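PDB 2GFG: BH2851 from Bacillus halodurans, which is of unknown function but, as a putative adenylate cyclase of the CYTH family, probably acts on nucleotides or other triphosphate-bearing substrates. Local coordinates for residues Leu116-Ile119 / Gly120-Ser123; Thr43-Gln47 / Leu48-Ser52. All coordinates share one frame; numbering follows the deposited sequence.

How the interactions relate
Both interactions are local and lie at the surface of the antiparallel barrel, with centres about 14 Å apart. Interaction 1 lies within strand 117-131, where an imidazole and a hydroxyl share a weak bond over a break in the strand's regular course. Interaction 2 covers the exit from the neighbouring strand 34-42 and the short helix 47-50; it relies on main-chain helix bonds, a threonine-aspartate network and a lysine lying over the helix start. The two meet where strand 34-42 ends beside the start of strand 117-131: Leu116 CD2 packs 3.8 Å from Leu48 CD1, and Lys117 forms a long, weak ion pair with Asp44. The apolar leucine pair is buried, whereas the charged pair is exposed.

Interaction 1: residues Leu116-Ile119 / Gly120-Ser123; sequences LKHI and GTLS
His118 and Thr121, three residues apart on strand 117-131, meet through their polar ends. The His118 ring NE2 lies 3.1 Å from Thr121 OG1 in a weak hydrogen bond, bent to 129°, for which either group could be the donor. The Thr121 hydroxyl comes in at the ring edge, in the imidazole plane, and its OG1 also lies 3.3 Å from His118 CE1. One ring face is turned to the main chain of Gly120, whose N sits 3.6 Å above the plane and displaced toward the rim, while His118 CD2 comes 3.6 Å from Gly120 O. The ring therefore lies along the backbone it belongs to: chi1 of -177° sets CG opposite the main-chain nitrogen and sends the imidazole forward over Gly120. Thr121 presents its hydroxyl beside its own backbone N, the two side chains approaching obliquely. What brings positions 118 and 121 to the same side is a beta bulge. Ile119 takes helix-like backbone angles, and both it and Gly120 bond to Tyr40 of the adjacent strand 34-42. Ile119 itself packs against Tyr40 and Phe187, the latter from helix 182-190. The His118 ring further meets His39, their planes inclined by about 55°. Replacing His118 by an alanine would probably cost Thr121 OG1 the weak bond to the imidazole and uncover the Gly120 peptide. With the histidine-threonine bond weak and bent, the packing of the ring over Gly120 and its inclined contact with His39 are likely to contribute to fixing its orientation.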
loop_
_atom_site.group_PDB
_atom_site.type_symbol
_atom_site.label_atom_id
_atom_site.label_comp_id
_atom_site.label_asym_id
_atom_site.label_seq_id
_atom_site.Cartn_x
_atom_site.Cartn_y
_atom_site.Cartn_z
ATOM N N LEU A 116 -15.802 -9.025 -8.350
ATOM C CA LEU A 116 -14.512 -8.910 -7.638
ATOM C C LEU A 116 -14.031 -10.271 -7.185
ATOM O O LEU A 116 -14.827 -11.112 -6.778
ATOM C CB LEU A 116 -14.635 -7.983 -6.416
ATOM C CG LEU A 116 -14.736 -6.486 -6.680
ATOM C CD1 LEU A 116 -15.121 -5.752 -5.401
ATOM C CD2 LEU A 116 -13.427 -5.941 -7.235
ATOM N N LYS A 117 -12.718 -10.486 -7.260
ATOM C CA LYS A 117 -12.109 -11.738 -6.786
ATOM C C LYS A 117 -10.658 -11.538 -6.385
ATOM O O LYS A 117 -10.015 -10.567 -6.789
ATOM C CB LYS A 117 -12.210 -12.817 -7.858
ATOM C CG LYS A 117 -11.591 -12.433 -9.212
ATOM C CD LYS A 117 -11.942 -13.452 -10.303
ATOM C CE LYS A 117 -13.431 -13.396 -10.682
ATOM N NZ LYS A 117 -13.744 -14.256 -11.865
ATOM N N HIS A 118 -10.148 -12.475 -5.586
ATOM C CA HIS A 118 -8.761 -12.444 -5.149
ATOM C C HIS A 118 -7.823 -12.733 -6.337
ATOM O O HIS A 118 -7.818 -13.840 -6.878
ATOM C CB HIS A 118 -8.536 -13.454 -4.023
ATOM C CG HIS A 118 -7.151 -13.436 -3.465
ATOM N ND1 HIS A 118 -6.435 -14.586 -3.218
ATOM C CD2 HIS A 118 -6.323 -12.408 -3.174
ATOM C CE1 HIS A 118 -5.241 -14.265 -2.752
ATOM N NE2 HIS A 118 -5.147 -12.950 -2.717
ATOM N N ILE A 119 -7.054 -11.714 -6.748
ATOM C CA ILE A 119 -6.129 -11.846 -7.915
ATOM C C ILE A 119 -4.721 -12.304 -7.506
ATOM O O ILE A 119 -4.018 -12.934 -8.297
ATOM C CB ILE A 119 -6.046 -10.523 -8.773
ATOM C CG1 ILE A 119 -5.644 -9.315 -7.921
ATOM C CG2 ILE A 119 -7.383 -10.260 -9.462
ATOM C CD1 ILE A 119 -5.140 -8.115 -8.748
ATOM N N GLY A 120 -4.323 -11.997 -6.268
ATOM C CA GLY A 120 -3.038 -12.461 -5.741
ATOM C C GLY A 120 -2.588 -11.731 -4.488
ATOM O O GLY A 120 -3.243 -10.793 -4.033
ATOM N N THR A 121 -1.426 -12.135 -3.973
ATOM C CA THR A 121 -0.915 -11.639 -2.705
ATOM C C THR A 121 0.539 -11.161 -2.825
ATOM O O THR A 121 1.402 -11.888 -3.308
ATOM C CB THR A 121 -1.000 -12.728 -1.612
ATOM O OG1 THR A 121 -2.345 -13.197 -1.519
ATOM C CG2 THR A 121 -0.555 -12.183 -0.236
ATOM N N LEU A 122 0.785 -9.942 -2.340
ATOM C CA LEU A 122 2.115 -9.354 -2.288
ATOM C C LEU A 122 2.513 -9.196 -0.829
ATOM O O LEU A 122 1.776 -8.579 -0.043
ATOM C CB LEU A 122 2.104 -7.989 -2.993
ATOM C CG LEU A 122 3.381 -7.133 -2.981
ATOM C CD1 LEU A 122 3.438 -6.270 -4.224
ATOM C CD2 LEU A 122 3.493 -6.257 -1.717
ATOM N N SER A 123 3.670 -9.759 -0.456
ATOM C CA SER A 123 4.170 -9.665 0.922
ATOM C C SER A 123 5.171 -8.532 1.054
ATOM O O SER A 123 5.991 -8.326 0.171
ATOM C CB SER A 123 4.822 -10.977 1.348
ATOM O OG SER A 123 3.862 -12.016 1.422
#

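Interaction 2: residues Thr43-Gln47 / Leu48-Ser52; sequences TDDFQ and LKKQS
Lys50 lays its long side chain back along the start of its own helix toward Asp45 and Phe46. Lys50 CB stands 3.6 Å from Gln47 O, its CG passes 3.4 Å from Phe46 O, and its CD runs on between the carbonyl oxygens of Phe46 and Asp45. CE then reaches Asp45 O, and Lys50 NZ gives Asp45 O a weak hydrogen bond of 3.3 Å. Beyond it, Lys50 NZ forms a long salt bridge with Asp45 OD2, 3.7 Å away, the two side chains crossing at about a right angle. The aliphatic part stays extended from CG onward, with chi2, chi3 and chi4 all near 180°, which carries the ammonium the full length back to the turn. That turn is type I, from Thr43 to Phe46, and leads directly into helix 47-50 with Phe46 at the N-cap. Lys50 N closes the first helical bond onto Phe46 O, and Gln51 N bonds to Gln47 O at a bent 136°. A Schellman motif ends the helix, with Ser52 as its C' residue, Ser52 N bonded to Lys49 O and Ser53 N to Leu48 O. At the front, Thr43 OG1 accepts a nearly straight bond of 2.9 Å from Gln47 N and donates to Asp45 OD1, met from above the carboxylate plane. Glu42 takes hydrogen bonds from Leu48 N and Lys49 N through its two carboxylate oxygens. On the Gln51 side, a water donates to Gln47 O and accepts from Gln51 NE2, which also bonds to Leu109 O.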
loop_
_atom_site.group_PDB
_atom_site.type_symbol
_atom_site.label_atom_id
_atom_site.label_comp_id
_atom_site.label_asym_id
_atom_site.label_seq_id
_atom_site.Cartn_x
_atom_site.Cartn_y
_atom_site.Cartn_z
ATOM N N THR A 43 -11.680 -6.944 -10.635
ATOM C CA THR A 43 -12.508 -7.617 -11.647
ATOM C C THR A 43 -11.642 -8.085 -12.814
ATOM O O THR A 43 -10.509 -7.649 -12.959
ATOM C CB THR A 43 -13.631 -6.671 -12.193
ATOM O OG1 THR A 43 -13.043 -5.535 -12.836
ATOM C CG2 THR A 43 -14.535 -6.193 -11.058
ATOM N N ASP A 44 -12.189 -8.963 -13.650
ATOM C CA ASP A 44 -11.454 -9.485 -14.832
ATOM C C ASP A 44 -10.997 -8.356 -15.769
ATOM O O ASP A 44 -9.847 -8.335 -16.214
ATOM C CB ASP A 44 -12.319 -10.494 -15.610
ATOM C CG ASP A 44 -12.424 -11.859 -14.908
ATOM O OD1 ASP A 44 -11.982 -11.985 -13.737
ATOM O OD2 ASP A 44 -12.950 -12.805 -15.535
ATOM N N ASP A 45 -11.890 -7.396 -16.012
ATOM C CA ASP A 45 -11.588 -6.244 -16.892
ATOM C C ASP A 45 -10.845 -5.088 -16.160
ATOM O O ASP A 45 -10.622 -4.031 -16.744
ATOM C CB ASP A 45 -12.868 -5.709 -17.508
ATOM C CG ASP A 45 -13.746 -5.032 -16.505
ATOM O OD1 ASP A 45 -14.153 -5.702 -15.529
ATOM O OD2 ASP A 45 -14.009 -3.819 -16.669
ATOM N N PHE A 46 -10.532 -5.288 -14.874
ATOM C CA PHE A 46 -9.761 -4.318 -14.075
ATOM C C PHE A 46 -10.511 -2.968 -13.869
ATOM O O PHE A 46 -9.969 -1.893 -14.160
ATOM C CB PHE A 46 -8.354 -4.086 -14.688
ATOM C CG PHE A 46 -7.541 -5.354 -14.854
ATOM C CD1 PHE A 46 -6.728 -5.822 -13.811
ATOM C CD2 PHE A 46 -7.576 -6.076 -16.055
ATOM C CE1 PHE A 46 -5.973 -7.000 -13.957
ATOM C CE2 PHE A 46 -6.817 -7.258 -16.213
ATOM C CZ PHE A 46 -6.017 -7.715 -15.166
ATOM N N GLN A 47 -11.728 -3.043 -13.316
ATOM C CA GLN A 47 -12.574 -1.832 -13.103
ATOM C C GLN A 47 -12.001 -0.863 -12.057
ATOM O O GLN A 47 -12.071 0.359 -12.240
ATOM C CB GLN A 47 -14.014 -2.221 -12.732
ATOM C CG GLN A 47 -14.807 -2.779 -13.909
ATOM C CD GLN A 47 -16.299 -2.952 -13.623
ATOM O OE1 GLN A 47 -16.883 -3.996 -13.932
ATOM N NE2 GLN A 47 -16.931 -1.908 -13.066
ATOM N N LEU A 48 -11.433 -1.402 -10.974
ATOM C CA LEU A 48 -10.820 -0.553 -9.936
ATOM C C LEU A 48 -9.631 0.233 -10.505
ATOM O O LEU A 48 -9.453 1.412 -10.192
ATOM C CB LEU A 48 -10.376 -1.384 -8.724
ATOM C CG LEU A 48 -11.485 -1.936 -7.821
ATOM C CD1 LEU A 48 -10.945 -3.071 -6.930
ATOM C CD2 LEU A 48 -12.086 -0.833 -6.974
ATOM N N LYS A 49 -8.846 -0.421 -11.362
ATOM C CA LYS A 49 -7.702 0.224 -12.019
ATOM C C LYS A 49 -8.187 1.393 -12.907
ATOM O O LYS A 49 -7.622 2.480 -12.870
ATOM C CB LYS A 49 -6.912 -0.802 -12.868
ATOM C CG LYS A 49 -5.401 -0.517 -12.984
ATOM C CD LYS A 49 -5.088 0.548 -14.014
ATOM C CE LYS A 49 -3.589 0.788 -14.120
ATOM N NZ LYS A 49 -3.274 1.963 -14.977
ATOM N N LYS A 50 -9.269 1.158 -13.652
ATOM C CA LYS A 50 -9.849 2.180 -14.555
ATOM C C LYS A 50 -10.449 3.382 -13.802
ATOM O O LYS A 50 -10.592 4.458 -14.371
ATOM C CB LYS A 50 -10.905 1.544 -15.466
ATOM C CG LYS A 50 -10.317 0.560 -16.468
ATOM C CD LYS A 50 -11.382 -0.270 -17.144
ATOM C CE LYS A 50 -10.789 -1.098 -18.287
ATOM N NZ LYS A 50 -11.817 -1.946 -18.963
ATOM N N GLN A 51 -10.805 3.180 -12.527
ATOM C CA GLN A 51 -11.261 4.280 -11.663
ATOM C C GLN A 51 -10.144 4.737 -10.694
ATOM O O GLN A 51 -10.412 5.413 -9.697
ATOM C CB GLN A 51 -12.512 3.867 -10.904
ATOM C CG GLN A 51 -13.676 3.494 -11.831
ATOM C CD GLN A 51 -15.021 3.479 -11.131
ATOM O OE1 GLN A 51 -15.278 4.282 -10.237
ATOM N NE2 GLN A 51 -15.909 2.605 -11.580
ATOM N N SER A 52 -8.885 4.414 -11.050
ATOM C CA SER A 52 -7.692 4.795 -10.268
ATOM C C SER A 52 -7.798 4.393 -8.782
ATOM O O SER A 52 -7.256 5.074 -7.892
ATOM C CB SER A 52 -7.420 6.294 -10.416
ATOM O OG SER A 52 -7.244 6.638 -11.786
HETATM O O HOH W 1 -14.720 0.843 -13.793
#